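Local structure of bifunctional enzyme IspD/IspF (Campylobacter jejuni, 1W55) at residues Phe216-Phe221 against Gly354-Ser359; Phe47-Val52 against Glu85-Glu90; Arg99-Lys104 against Leu201-Pro206; Leu114-Cys119 against Lys179-Glu184. The protein catalyses two steps of isoprenoid precursor synthesis, transferring the cytidylyl group of CTP to methylerythritol phosphate and cyclising the phosphorylated product to methylerythritol cyclodiphosphate with release of CMP. All blocks are in the same frame, centred on the assembly; numbering follows the deposited sequence.

Interaction 1: Phe216-Phe221 against Gly354-Ser359; sequences FDVHEF and GMAVLS. With MG (magnesium ion), chain B.
The ring of F216 approaches A356 and L358 at a slant, its CZ 3.6 Å from A356 CB, while the likewise tilted ring of F221 sets CD1 3.6 Å from G354 CA. H219 carries the third flat group: water 1 lies in the plane at its edge, and H243 stacks against it. These rings flank an antiparallel strand pair in the mixed sheet of the IspF domain. The pairing is established by bridges running from F216-L358 to E220-G354, with segment axes 4.7 Å apart and 160° between their directions. The hydrogen-bonded pairs are D217 with V357 and H219 with M355, each joined by two backbone bonds. F216, V218, A356 and L358 share one face of the sheet, where V218 CG2 adds to the packing on A356 CB and where F216 and L358 also pack on other subunits. On the other face, M355 forms an oblique Met-aromatic contact with F221, and V248 of helix 248-260 covers H219, M355 and V357. The CG of D217 is anti to its backbone N (chi1 -150°), and OD1 binds the magnesium ion, as does T341 OG1 of a second subunit; the site therefore straddles a subunit interface. F216 lines the geranyl diphosphate pocket and D217 touches a bound CMP; by similarity, D217 and H219 belong to the metal and substrate sites. H219 NE2 is hydrogen-bonded to H251 ND1, whereas H219 ND1 donates to V218 O over 2.8 Å from above the carbonyl plane. Water 1 binds the magnesium ion and also donates to D217 OD2 over 2.7 Å.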
loop_
_atom_site.group_PDB
_atom_site.type_symbol
_atom_site.label_atom_id
_atom_site.label_comp_id
_atom_site.label_asym_id
_atom_site.label_seq_id
_atom_site.Cartn_x
_atom_site.Cartn_y
_atom_site.Cartn_z
ATOM N N PHE A 216 -4.647 44.613 10.516
ATOM C CA PHE A 216 -3.982 45.862 10.828
ATOM C C PHE A 216 -4.995 46.761 11.498
ATOM O O PHE A 216 -6.133 46.887 11.035
ATOM C CB PHE A 216 -3.403 46.524 9.574
ATOM C CG PHE A 216 -2.607 47.768 9.868
ATOM C CD1 PHE A 216 -1.286 47.676 10.327
ATOM C CD2 PHE A 216 -3.183 49.034 9.706
ATOM C CE1 PHE A 216 -0.544 48.830 10.614
ATOM C CE2 PHE A 216 -2.455 50.190 9.970
ATOM C CZ PHE A 216 -1.138 50.097 10.437
ATOM N N ASP A 217 -4.577 47.359 12.602
ATOM C CA ASP A 217 -5.429 48.242 13.364
ATOM C C ASP A 217 -4.628 49.344 14.032
ATOM O O ASP A 217 -3.455 49.161 14.372
ATOM C CB ASP A 217 -6.214 47.459 14.409
ATOM C CG ASP A 217 -7.558 48.098 14.723
ATOM O OD1 ASP A 217 -7.939 49.109 14.074
ATOM O OD2 ASP A 217 -8.297 47.653 15.613
ATOM N N VAL A 218 -5.286 50.488 14.192
ATOM C CA VAL A 218 -4.710 51.694 14.770
ATOM C C VAL A 218 -5.683 52.206 15.836
ATOM O O VAL A 218 -6.889 52.338 15.579
ATOM C CB VAL A 218 -4.483 52.790 13.675
ATOM C CG1 VAL A 218 -4.055 54.134 14.283
ATOM C CG2 VAL A 218 -3.468 52.334 12.655
ATOM N N HIS A 219 -5.173 52.425 17.045
ATOM C CA HIS A 219 -5.913 53.163 18.067
ATOM C C HIS A 219 -5.112 54.397 18.463
ATOM O O HIS A 219 -3.896 54.454 18.258
ATOM C CB HIS A 219 -6.212 52.303 19.297
ATOM C CG HIS A 219 -7.198 51.205 19.051
ATOM N ND1 HIS A 219 -7.801 51.000 17.829
ATOM C CD2 HIS A 219 -7.675 50.240 19.869
ATOM C CE1 HIS A 219 -8.601 49.951 17.900
ATOM N NE2 HIS A 219 -8.538 49.468 19.126
ATOM N N GLU A 220 -5.816 55.371 19.024
ATOM C CA GLU A 220 -5.261 56.662 19.406
ATOM C C GLU A 220 -4.914 56.695 20.894
ATOM O O GLU A 220 -5.666 56.184 21.732
ATOM C CB GLU A 220 -6.296 57.745 19.083
ATOM C CG GLU A 220 -5.864 59.177 19.347
ATOM C CD GLU A 220 -6.946 60.185 19.003
ATOM O OE1 GLU A 220 -6.644 61.398 19.029
ATOM O OE2 GLU A 220 -8.095 59.767 18.708
ATOM N N PHE A 221 -3.772 57.284 21.223
ATOM C CA PHE A 221 -3.427 57.527 22.620
ATOM C C PHE A 221 -4.239 58.696 23.206
ATOM O O PHE A 221 -4.854 59.485 22.473
ATOM C CB PHE A 221 -1.929 57.818 22.767
ATOM C CG PHE A 221 -1.066 56.580 22.896
ATOM C CD1 PHE A 221 -0.106 56.279 21.927
ATOM C CD2 PHE A 221 -1.198 55.729 23.988
ATOM C CE1 PHE A 221 0.702 55.146 22.039
ATOM C CE2 PHE A 221 -0.402 54.582 24.101
ATOM C CZ PHE A 221 0.559 54.298 23.135
ATOM N N GLY A 354 -0.604 57.668 18.537
ATOM C CA GLY A 354 -1.337 56.417 18.506
ATOM C C GLY A 354 -0.403 55.240 18.379
ATOM O O GLY A 354 0.824 55.398 18.382
ATOM N N MET A 355 -0.981 54.051 18.291
ATOM C CA MET A 355 -0.190 52.862 18.010
ATOM C C MET A 355 -0.901 51.918 17.041
ATOM O O MET A 355 -2.138 51.913 16.945
ATOM C CB MET A 355 0.268 52.171 19.304
ATOM C CG MET A 355 -0.746 51.296 20.004
ATOM S SD MET A 355 0.052 50.245 21.288
ATOM C CE MET A 355 -0.148 48.840 20.671
ATOM N N ALA A 356 -0.112 51.126 16.326
ATOM C CA ALA A 356 -0.671 50.204 15.353
ATOM C C ALA A 356 -0.197 48.782 15.620
ATOM O O ALA A 356 0.850 48.567 16.241
ATOM C CB ALA A 356 -0.308 50.649 13.934
ATOM N N VAL A 357 -0.986 47.811 15.169
ATOM C CA VAL A 357 -0.634 46.406 15.310
ATOM C C VAL A 357 -0.851 45.654 13.984
ATOM O O VAL A 357 -1.949 45.674 13.416
ATOM C CB VAL A 357 -1.405 45.724 16.468
ATOM C CG1 VAL A 357 -1.013 44.263 16.566
ATOM C CG2 VAL A 357 -1.151 46.451 17.830
ATOM N N LEU A 358 0.214 45.022 13.495
ATOM C CA LEU A 358 0.144 44.128 12.343
ATOM C C LEU A 358 0.113 42.674 12.823
ATOM O O LEU A 358 0.983 42.256 13.603
ATOM C CB LEU A 358 1.346 44.352 11.416
ATOM C CG LEU A 358 1.472 43.404 10.209
ATOM C CD1 LEU A 358 0.364 43.683 9.175
ATOM C CD2 LEU A 358 2.871 43.489 9.567
ATOM N N SER A 359 -0.872 41.912 12.350
ATOM C CA SER A 359 -1.018 40.494 12.673
ATOM C C SER A 359 -0.982 39.621 11.426
ATOM O O SER A 359 -1.513 40.005 10.385
ATOM C CB SER A 359 -2.341 40.223 13.411
ATOM O OG SER A 359 -2.434 40.971 14.608
HETATM MG MG MG B . -9.795 49.934 13.221
HETATM O O HOH W 1 -10.480 49.068 15.108
HETATM O O HOH W 2 -9.052 51.876 13.769
HETATM O O HOH W 3 -10.279 48.081 12.543
#

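Interaction 2: Phe47-Val52 against Glu85-Glu90; sequences FKKIVV and ELIDSE
K48 reaches D88 across the contact, and its side chain can be followed outward. CB points toward the 85-90 loop, and CG is anti to the backbone N (chi1 -155°). CD passes S89 CB at 4.2 Å; CE comes within 3.7 Å of D88 OD1. The chain then bends at its last torsion, and NZ closes a salt bridge of 2.9 Å with D88 OD1, met on the syn side and 24° out of the carboxylate plane. The two side chains cross at about a right angle. K49, next along, runs its CD and CE past L86 O, the CE at 3.2 Å, but NZ makes only a weak hydrogen bond to that carbonyl; its stronger partner is E68, in a salt bridge. V51 supplies the apolar part. Its CG1 branch meets L86 CD2 at 4.0 Å, and its CG2 branch lies 3.8 Å from I87 CD1, so both methyls are engaged. S89 turns its hydroxyl to F91 O and S5 OG and offers K48 only CB. Buried V51 and I87, with L86, make the apolar part, and the lysine ends lie at its more exposed side. The contact joins the lead-in and first residues of strand 50-54 to the loop between helix 76-84 and strand 91-96, a helix-to-strand connection of the parallel-stranded part of the alpha/beta sheet in the GT-A-type cytidylyltransferase domain.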
loop_
_atom_site.group_PDB
_atom_site.type_symbol
_atom_site.label_atom_id
_atom_site.label_comp_id
_atom_site.label_asym_id
_atom_site.label_seq_id
_atom_site.Cartn_x
_atom_site.Cartn_y
_atom_site.Cartn_z
ATOM N N PHE A 47 -30.211 15.401 -12.928
ATOM C CA PHE A 47 -31.368 15.973 -12.240
ATOM C C PHE A 47 -31.807 17.274 -12.890
ATOM O O PHE A 47 -30.971 18.082 -13.298
ATOM C CB PHE A 47 -31.066 16.217 -10.760
ATOM C CG PHE A 47 -30.778 14.966 -9.984
ATOM C CD1 PHE A 47 -29.462 14.614 -9.671
ATOM C CD2 PHE A 47 -31.817 14.145 -9.550
ATOM C CE1 PHE A 47 -29.181 13.457 -8.942
ATOM C CE2 PHE A 47 -31.554 12.990 -8.821
ATOM C CZ PHE A 47 -30.234 12.642 -8.510
ATOM N N LYS A 48 -33.125 17.461 -12.966
ATOM C CA LYS A 48 -33.743 18.658 -13.529
ATOM C C LYS A 48 -33.399 19.902 -12.725
ATOM O O LYS A 48 -33.218 20.999 -13.271
ATOM C CB LYS A 48 -35.263 18.487 -13.576
ATOM C CG LYS A 48 -35.938 19.335 -14.634
ATOM C CD LYS A 48 -37.352 19.695 -14.228
ATOM C CE LYS A 48 -38.046 20.534 -15.293
ATOM N NZ LYS A 48 -39.509 20.244 -15.288
ATOM N N LYS A 49 -33.318 19.718 -11.415
ATOM C CA LYS A 49 -33.016 20.785 -10.486
ATOM C C LYS A 49 -32.333 20.144 -9.284
ATOM O O LYS A 49 -32.616 18.987 -8.943
ATOM C CB LYS A 49 -34.314 21.478 -10.066
ATOM C CG LYS A 49 -34.128 22.864 -9.481
ATOM C CD LYS A 49 -35.436 23.424 -8.955
ATOM C CE LYS A 49 -36.144 24.262 -10.014
ATOM N NZ LYS A 49 -36.562 25.593 -9.492
ATOM N N ILE A 50 -31.411 20.881 -8.670
ATOM C CA ILE A 50 -30.788 20.458 -7.421
ATOM C C ILE A 50 -30.990 21.530 -6.350
ATOM O O ILE A 50 -30.568 22.679 -6.508
ATOM C CB ILE A 50 -29.288 20.104 -7.620
ATOM C CG1 ILE A 50 -29.151 18.998 -8.667
ATOM C CG2 ILE A 50 -28.672 19.641 -6.308
ATOM C CD1 ILE A 50 -27.783 18.898 -9.320
ATOM N N VAL A 51 -31.661 21.145 -5.272
ATOM C CA VAL A 51 -31.937 22.057 -4.168
ATOM C C VAL A 51 -31.174 21.629 -2.919
ATOM O O VAL A 51 -31.086 20.443 -2.607
ATOM C CB VAL A 51 -33.465 22.166 -3.888
ATOM C CG1 VAL A 51 -33.758 23.160 -2.751
ATOM C CG2 VAL A 51 -34.215 22.580 -5.162
ATOM N N VAL A 52 -30.595 22.598 -2.227
ATOM C CA VAL A 52 -29.936 22.348 -0.949
ATOM C C VAL A 52 -30.579 23.227 0.121
ATOM O O VAL A 52 -30.616 24.447 -0.013
ATOM C CB VAL A 52 -28.417 22.657 -1.005
ATOM C CG1 VAL A 52 -27.743 22.338 0.335
ATOM C CG2 VAL A 52 -27.736 21.904 -2.145
ATOM N N GLU A 85 -41.465 23.132 -2.805
ATOM C CA GLU A 85 -42.156 24.182 -3.559
ATOM C C GLU A 85 -41.330 24.656 -4.759
ATOM O O GLU A 85 -41.841 25.358 -5.638
ATOM C CB GLU A 85 -42.554 25.354 -2.650
ATOM C CG GLU A 85 -43.700 25.031 -1.697
ATOM C CD GLU A 85 -44.959 24.533 -2.413
ATOM O OE1 GLU A 85 -45.697 25.368 -2.990
ATOM O OE2 GLU A 85 -45.216 23.305 -2.404
ATOM N N LEU A 86 -40.064 24.243 -4.799
ATOM C CA LEU A 86 -39.174 24.549 -5.912
ATOM C C LEU A 86 -39.208 23.457 -7.004
ATOM O O LEU A 86 -38.681 23.649 -8.104
ATOM C CB LEU A 86 -37.743 24.758 -5.387
ATOM C CG LEU A 86 -37.134 26.169 -5.240
ATOM C CD1 LEU A 86 -38.155 27.282 -4.953
ATOM C CD2 LEU A 86 -35.996 26.199 -4.202
ATOM N N ILE A 87 -39.841 22.327 -6.701
ATOM C CA ILE A 87 -39.812 21.162 -7.584
ATOM C C ILE A 87 -41.102 21.024 -8.382
ATOM O O ILE A 87 -42.194 21.100 -7.818
ATOM C CB ILE A 87 -39.563 19.861 -6.763
ATOM C CG1 ILE A 87 -38.357 20.021 -5.821
ATOM C CG2 ILE A 87 -39.430 18.633 -7.689
ATOM C CD1 ILE A 87 -37.041 20.352 -6.510
ATOM N N ASP A 88 -40.969 20.815 -9.692
ATOM C CA ASP A 88 -42.138 20.556 -10.538
ATOM C C ASP A 88 -42.013 19.294 -11.400
ATOM O O ASP A 88 -42.870 19.031 -12.239
ATOM C CB ASP A 88 -42.524 21.794 -11.375
ATOM C CG ASP A 88 -41.419 22.247 -12.326
ATOM O OD1 ASP A 88 -40.670 21.396 -12.858
ATOM O OD2 ASP A 88 -41.236 23.451 -12.612
ATOM N N SER A 89 -40.949 18.522 -11.186
ATOM C CA SER A 89 -40.781 17.235 -11.856
ATOM C C SER A 89 -41.619 16.174 -11.146
ATOM O O SER A 89 -41.920 16.316 -9.958
ATOM C CB SER A 89 -39.296 16.827 -11.909
ATOM O OG SER A 89 -38.765 16.534 -10.617
ATOM N N GLU A 90 -41.993 15.120 -11.877
ATOM C CA GLU A 90 -42.805 14.031 -11.333
ATOM C C GLU A 90 -42.168 13.356 -10.110
ATOM O O GLU A 90 -42.863 12.986 -9.157
ATOM C CB GLU A 90 -43.087 12.967 -12.407
ATOM C CG GLU A 90 -44.250 12.037 -12.053
ATOM C CD GLU A 90 -44.451 10.880 -13.028
ATOM O OE1 GLU A 90 -43.872 10.899 -14.136
ATOM O OE2 GLU A 90 -45.205 9.940 -12.684
#

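Interaction 3: Arg99-Lys104 against Leu201-Pro206; sequences RVLVSK and LDLPTP. With EDO (1,2-ethanediol), chain F.
L101 and V100 pack against L203, and the contact is essentially apolar. A single methyl is its meeting point: L203 CD2 lies 3.9 Å from V100 CB and equally far from L101 CG. V100 and L203 cross at about a right angle, whereas L101 and L203 meet obliquely. In L101, CG is anti to the carbonyl carbon (chi1 -63°), which places it beside this methyl, and CD1 continues to L201 CD2 at 4.5 Å. Residue L28 of strand 27-28 touches both V100 and L203 and extends the cluster.

Contacts with the backbone come second. L101 CD1 rests 3.6 Å from D202 O, at the centre of an inverse gamma turn whose L203 N to L201 O bond is weak. That turn brings L201 and L203 round to the same partner.

Polar interactions lie to the side. R99 points away from 201-206; it forms salt bridges with D96 and with D128 of a neighbouring subunit, and its NH2 donates, nearly straight (170°), to O1 of a 1,2-ethanediol, probably from the crystallisation liquor, which is also hydrogen-bonded to K191. At the other end S103 is the N-cap of helix 104-111, its OG accepting from L106 N.

No hydrogen bond crosses between the two segments, so the adhesion here rests on the apolar fit of the branched side chains of V100, L101, L201 and L203.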
loop_
_atom_site.group_PDB
_atom_site.type_symbol
_atom_site.label_atom_id
_atom_site.label_comp_id
_atom_site.label_asym_id
_atom_site.label_seq_id
_atom_site.Cartn_x
_atom_site.Cartn_y
_atom_site.Cartn_z
ATOM N N ARG A 99 -25.270 11.616 4.944
ATOM C CA ARG A 99 -25.026 10.328 4.281
ATOM C C ARG A 99 -24.126 10.566 3.066
ATOM O O ARG A 99 -24.597 10.775 1.938
ATOM C CB ARG A 99 -26.346 9.670 3.865
ATOM C CG ARG A 99 -27.206 9.286 5.043
ATOM C CD ARG A 99 -28.539 8.684 4.650
ATOM N NE ARG A 99 -29.481 8.592 5.760
ATOM C CZ ARG A 99 -29.486 7.623 6.678
ATOM N NH1 ARG A 99 -28.602 6.635 6.627
ATOM N NH2 ARG A 99 -30.397 7.633 7.644
ATOM N N VAL A 100 -22.823 10.540 3.312
ATOM C CA VAL A 100 -21.862 11.128 2.382
ATOM C C VAL A 100 -21.445 10.221 1.234
ATOM O O VAL A 100 -21.335 10.684 0.104
ATOM C CB VAL A 100 -20.612 11.670 3.123
ATOM C CG1 VAL A 100 -19.764 12.478 2.187
ATOM C CG2 VAL A 100 -21.030 12.535 4.278
ATOM N N LEU A 101 -21.239 8.941 1.520
ATOM C CA LEU A 101 -20.628 8.020 0.561
ATOM C C LEU A 101 -21.610 7.093 -0.166
ATOM O O LEU A 101 -21.247 5.968 -0.534
ATOM C CB LEU A 101 -19.568 7.168 1.261
ATOM C CG LEU A 101 -18.333 7.855 1.867
ATOM C CD1 LEU A 101 -17.452 6.817 2.566
ATOM C CD2 LEU A 101 -17.538 8.626 0.823
ATOM N N VAL A 102 -22.835 7.563 -0.374
ATOM C CA VAL A 102 -23.849 6.799 -1.099
ATOM C C VAL A 102 -23.292 6.367 -2.453
ATOM O O VAL A 102 -22.810 7.201 -3.222
ATOM C CB VAL A 102 -25.150 7.618 -1.306
ATOM C CG1 VAL A 102 -26.099 6.870 -2.219
ATOM C CG2 VAL A 102 -25.826 7.918 0.040
ATOM N N SER A 103 -23.353 5.064 -2.725
ATOM C CA SER A 103 -22.782 4.476 -3.941
ATOM C C SER A 103 -23.705 4.581 -5.151
ATOM O O SER A 103 -24.931 4.662 -5.012
ATOM C CB SER A 103 -22.441 3.003 -3.700
ATOM O OG SER A 103 -23.590 2.194 -3.900
ATOM N N LYS A 104 -23.103 4.558 -6.337
ATOM C CA LYS A 104 -23.837 4.533 -7.606
ATOM C C LYS A 104 -24.721 3.289 -7.703
ATOM O O LYS A 104 -25.808 3.306 -8.304
ATOM C CB LYS A 104 -22.842 4.570 -8.774
ATOM C CG LYS A 104 -23.453 4.416 -10.160
ATOM C CD LYS A 104 -24.463 5.503 -10.468
ATOM C CE LYS A 104 -24.943 5.387 -11.901
ATOM N NZ LYS A 104 -24.967 6.735 -12.524
ATOM N N LEU A 201 -16.750 5.348 8.745
ATOM C CA LEU A 201 -16.834 5.667 7.320
ATOM C C LEU A 201 -15.449 5.882 6.701
ATOM O O LEU A 201 -14.516 6.327 7.366
ATOM C CB LEU A 201 -17.710 6.900 7.107
ATOM C CG LEU A 201 -19.196 6.738 7.441
ATOM C CD1 LEU A 201 -19.780 8.043 7.958
ATOM C CD2 LEU A 201 -19.954 6.244 6.217
ATOM N N ASP A 202 -15.321 5.562 5.422
ATOM C CA ASP A 202 -14.041 5.700 4.728
ATOM C C ASP A 202 -13.990 7.066 4.020
ATOM O O ASP A 202 -13.877 7.150 2.796
ATOM C CB ASP A 202 -13.832 4.517 3.760
ATOM C CG ASP A 202 -12.435 4.489 3.139
ATOM O OD1 ASP A 202 -11.441 4.839 3.828
ATOM O OD2 ASP A 202 -12.241 4.122 1.953
ATOM N N LEU A 203 -14.098 8.130 4.811
ATOM C CA LEU A 203 -14.173 9.486 4.277
ATOM C C LEU A 203 -12.803 10.004 3.797
ATOM O O LEU A 203 -11.770 9.667 4.382
ATOM C CB LEU A 203 -14.782 10.423 5.326
ATOM C CG LEU A 203 -16.254 10.210 5.713
ATOM C CD1 LEU A 203 -16.659 11.120 6.861
ATOM C CD2 LEU A 203 -17.179 10.432 4.534
ATOM N N PRO A 204 -12.777 10.792 2.724
ATOM C CA PRO A 204 -11.515 11.399 2.263
ATOM C C PRO A 204 -11.033 12.425 3.291
ATOM O O PRO A 204 -11.827 13.247 3.730
ATOM C CB PRO A 204 -11.905 12.094 0.948
ATOM C CG PRO A 204 -13.231 11.519 0.569
ATOM C CD PRO A 204 -13.918 11.162 1.866
ATOM N N THR A 205 -9.767 12.348 3.686
ATOM C CA THR A 205 -9.200 13.245 4.702
ATOM C C THR A 205 -9.018 14.669 4.138
ATOM O O THR A 205 -8.945 14.838 2.917
ATOM C CB THR A 205 -7.867 12.685 5.206
ATOM O OG1 THR A 205 -7.001 12.460 4.086
ATOM C CG2 THR A 205 -8.074 11.284 5.790
ATOM N N PRO A 206 -8.945 15.684 5.005
ATOM C CA PRO A 206 -8.938 17.083 4.533
ATOM C C PRO A 206 -7.691 17.379 3.711
ATOM O O PRO A 206 -6.633 16.830 4.006
ATOM C CB PRO A 206 -8.901 17.912 5.828
ATOM C CG PRO A 206 -9.265 16.959 6.936
ATOM C CD PRO A 206 -8.812 15.595 6.472
HETATM C C1 EDO F . -33.773 9.579 7.572
HETATM O O1 EDO F . -32.501 9.882 8.125
HETATM C C2 EDO F . -33.866 8.094 7.296
HETATM O O2 EDO F . -33.471 7.388 8.450
#

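Interaction 4: Leu114-Cys119 against Lys179-Glu184; sequences LDKADC and KIWFVE
C119 and I180 form a parallel beta bridge, CA to CA 4.9 Å, where strand 180-184 pairs with strand 119-124 in the mixed sheet of the cytidylyltransferase domain. W181 N donates to C119 O at 2.9 Å and nearly straight (167°). One residue before I180, K179 O takes two donors, D118 N at 2.9 Å and the longer C119 N at 3.2 Å; C119 N approaches close to the carbonyl direction, while D118 N is tilted 31° from its plane. D118 returns a bond through its side chain: OD2 accepts from K179 N over 2.8 Å on the anti side of the carboxylate. K179 is thereby gripped at both its N and its O, consistent with a set register just before strand 180-184. C119 CB touches I180 CD1, and I173 of helix 169-174 packs on both residues. A117 CB packs against K179 O and against W181 N and CB. K116, bent at chi2 and chi4, lays its aliphatic chain over the indole, and its NZ is hydrogen-bonded to N113 OD1. The CH-pi contact puts K116 CD 3.5 Å from the centroid of the six-membered ring of W181, 9° off the ring normal.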
loop_
_atom_site.group_PDB
_atom_site.type_symbol
_atom_site.label_atom_id
_atom_site.label_comp_id
_atom_site.label_asym_id
_atom_site.label_seq_id
_atom_site.Cartn_x
_atom_site.Cartn_y
_atom_site.Cartn_z
ATOM N N LEU A 114 -38.360 2.304 -9.657
ATOM C CA LEU A 114 -39.135 3.540 -9.659
ATOM C C LEU A 114 -40.654 3.384 -9.746
ATOM O O LEU A 114 -41.387 4.111 -9.069
ATOM C CB LEU A 114 -38.647 4.453 -10.789
ATOM C CG LEU A 114 -38.982 5.944 -10.709
ATOM C CD1 LEU A 114 -38.682 6.492 -9.327
ATOM C CD2 LEU A 114 -38.222 6.712 -11.774
ATOM N N ASP A 115 -41.122 2.451 -10.573
ATOM C CA ASP A 115 -42.555 2.308 -10.836
ATOM C C ASP A 115 -43.284 1.364 -9.874
ATOM O O ASP A 115 -44.510 1.235 -9.941
ATOM C CB ASP A 115 -42.796 1.871 -12.288
ATOM C CG ASP A 115 -42.251 2.870 -13.302
ATOM O OD1 ASP A 115 -42.517 4.089 -13.166
ATOM O OD2 ASP A 115 -41.547 2.524 -14.276
ATOM N N LYS A 116 -42.540 0.725 -8.977
ATOM C CA LYS A 116 -43.112 -0.265 -8.058
ATOM C C LYS A 116 -43.992 0.313 -6.942
ATOM O O LYS A 116 -44.820 -0.405 -6.384
ATOM C CB LYS A 116 -42.012 -1.152 -7.449
ATOM C CG LYS A 116 -41.275 -2.020 -8.465
ATOM C CD LYS A 116 -41.250 -3.491 -8.059
ATOM C CE LYS A 116 -40.664 -4.387 -9.163
ATOM N NZ LYS A 116 -39.421 -3.840 -9.803
ATOM N N ALA A 117 -43.814 1.594 -6.611
ATOM C CA ALA A 117 -44.500 2.190 -5.454
ATOM C C ALA A 117 -44.512 3.726 -5.480
ATOM O O ALA A 117 -44.070 4.339 -6.456
ATOM C CB ALA A 117 -43.891 1.663 -4.137
ATOM N N ASP A 118 -45.033 4.340 -4.415
ATOM C CA ASP A 118 -45.052 5.803 -4.299
ATOM C C ASP A 118 -43.741 6.368 -3.735
ATOM O O ASP A 118 -43.383 7.517 -4.006
ATOM C CB ASP A 118 -46.226 6.270 -3.439
ATOM C CG ASP A 118 -47.564 5.793 -3.967
ATOM O OD1 ASP A 118 -47.834 5.971 -5.178
ATOM O OD2 ASP A 118 -48.399 5.213 -3.237
ATOM N N CYS A 119 -43.042 5.552 -2.951
ATOM C CA CYS A 119 -41.777 5.942 -2.351
ATOM C C CYS A 119 -40.825 4.750 -2.356
ATOM O O CYS A 119 -41.209 3.642 -1.953
ATOM C CB CYS A 119 -42.013 6.453 -0.928
ATOM S SG CYS A 119 -40.535 6.940 -0.015
ATOM N N LYS A 179 -47.818 3.640 -0.943
ATOM C CA LYS A 179 -47.064 2.382 -0.909
ATOM C C LYS A 179 -45.557 2.622 -0.947
ATOM O O LYS A 179 -45.076 3.497 -1.669
ATOM C CB LYS A 179 -47.471 1.462 -2.076
ATOM C CG LYS A 179 -48.989 1.296 -2.255
ATOM C CD LYS A 179 -49.498 -0.038 -1.694
ATOM C CE LYS A 179 -50.887 0.105 -1.072
ATOM N NZ LYS A 179 -50.799 0.366 0.395
ATOM N N ILE A 180 -44.830 1.826 -0.171
ATOM C CA ILE A 180 -43.380 1.900 -0.081
ATOM C C ILE A 180 -42.729 0.656 -0.677
ATOM O O ILE A 180 -43.157 -0.463 -0.405
ATOM C CB ILE A 180 -42.937 2.043 1.403
ATOM C CG1 ILE A 180 -43.855 3.013 2.174
ATOM C CG2 ILE A 180 -41.433 2.435 1.497
ATOM C CD1 ILE A 180 -43.821 4.443 1.686
ATOM N N TRP A 181 -41.695 0.860 -1.486
ATOM C CA TRP A 181 -40.841 -0.230 -1.940
ATOM C C TRP A 181 -39.494 -0.160 -1.196
ATOM O O TRP A 181 -38.799 0.866 -1.237
ATOM C CB TRP A 181 -40.639 -0.178 -3.463
ATOM C CG TRP A 181 -39.948 -1.398 -4.008
ATOM C CD1 TRP A 181 -38.628 -1.510 -4.341
ATOM C CD2 TRP A 181 -40.531 -2.683 -4.257
ATOM N NE1 TRP A 181 -38.353 -2.781 -4.788
ATOM C CE2 TRP A 181 -39.504 -3.524 -4.748
ATOM C CE3 TRP A 181 -41.824 -3.213 -4.121
ATOM C CZ2 TRP A 181 -39.728 -4.865 -5.104
ATOM C CZ3 TRP A 181 -42.048 -4.548 -4.476
ATOM C CH2 TRP A 181 -41.002 -5.357 -4.960
ATOM N N PHE A 182 -39.154 -1.242 -0.498
ATOM C CA PHE A 182 -37.900 -1.325 0.244
ATOM C C PHE A 182 -36.804 -2.002 -0.577
ATOM O O PHE A 182 -36.996 -3.083 -1.131
ATOM C CB PHE A 182 -38.095 -2.041 1.582
ATOM C CG PHE A 182 -39.067 -1.350 2.499
ATOM C CD1 PHE A 182 -40.405 -1.752 2.548
ATOM C CD2 PHE A 182 -38.656 -0.282 3.300
ATOM C CE1 PHE A 182 -41.319 -1.108 3.386
ATOM C CE2 PHE A 182 -39.562 0.366 4.139
ATOM C CZ PHE A 182 -40.902 -0.055 4.182
ATOM N N VAL A 183 -35.655 -1.343 -0.648
ATOM C CA VAL A 183 -34.511 -1.832 -1.403
ATOM C C VAL A 183 -33.408 -2.062 -0.373
ATOM O O VAL A 183 -33.355 -1.347 0.625
ATOM C CB VAL A 183 -34.128 -0.774 -2.486
ATOM C CG1 VAL A 183 -32.642 -0.463 -2.509
ATOM C CG2 VAL A 183 -34.637 -1.191 -3.846
ATOM N N GLU A 184 -32.554 -3.062 -0.573
ATOM C CA GLU A 184 -31.468 -3.308 0.389
ATOM C C GLU A 184 -30.537 -2.087 0.484
ATOM O O GLU A 184 -30.156 -1.510 -0.537
ATOM C CB GLU A 184 -30.693 -4.592 0.037
ATOM C CG GLU A 184 -29.342 -4.770 0.738
ATOM C CD GLU A 184 -29.433 -5.329 2.160
ATOM O OE1 GLU A 184 -30.544 -5.507 2.706
ATOM O OE2 GLU A 184 -28.366 -5.605 2.745
#

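Followed from the N terminus, interaction 2 comes first: 85-90 returns to 47-52 and closes a loop of 32 residues within the cytidylyltransferase domain. Interaction 3 opens at 99-104 and closes only at 201-206; nested inside that loop is interaction 4, which joins 114-119 to 179-184. Interactions 2 and 4 reach the same mixed sheet, their nearest atoms about 6 Å apart, whereas interaction 3 ties the approach to helix 104-111 to the chain leading toward strand 210-224. Interaction 1 follows in series, with 354-359 coming back to 216-221 in the IspF part, its centre about 46 Å from that of interaction 3. None of the four loops cross.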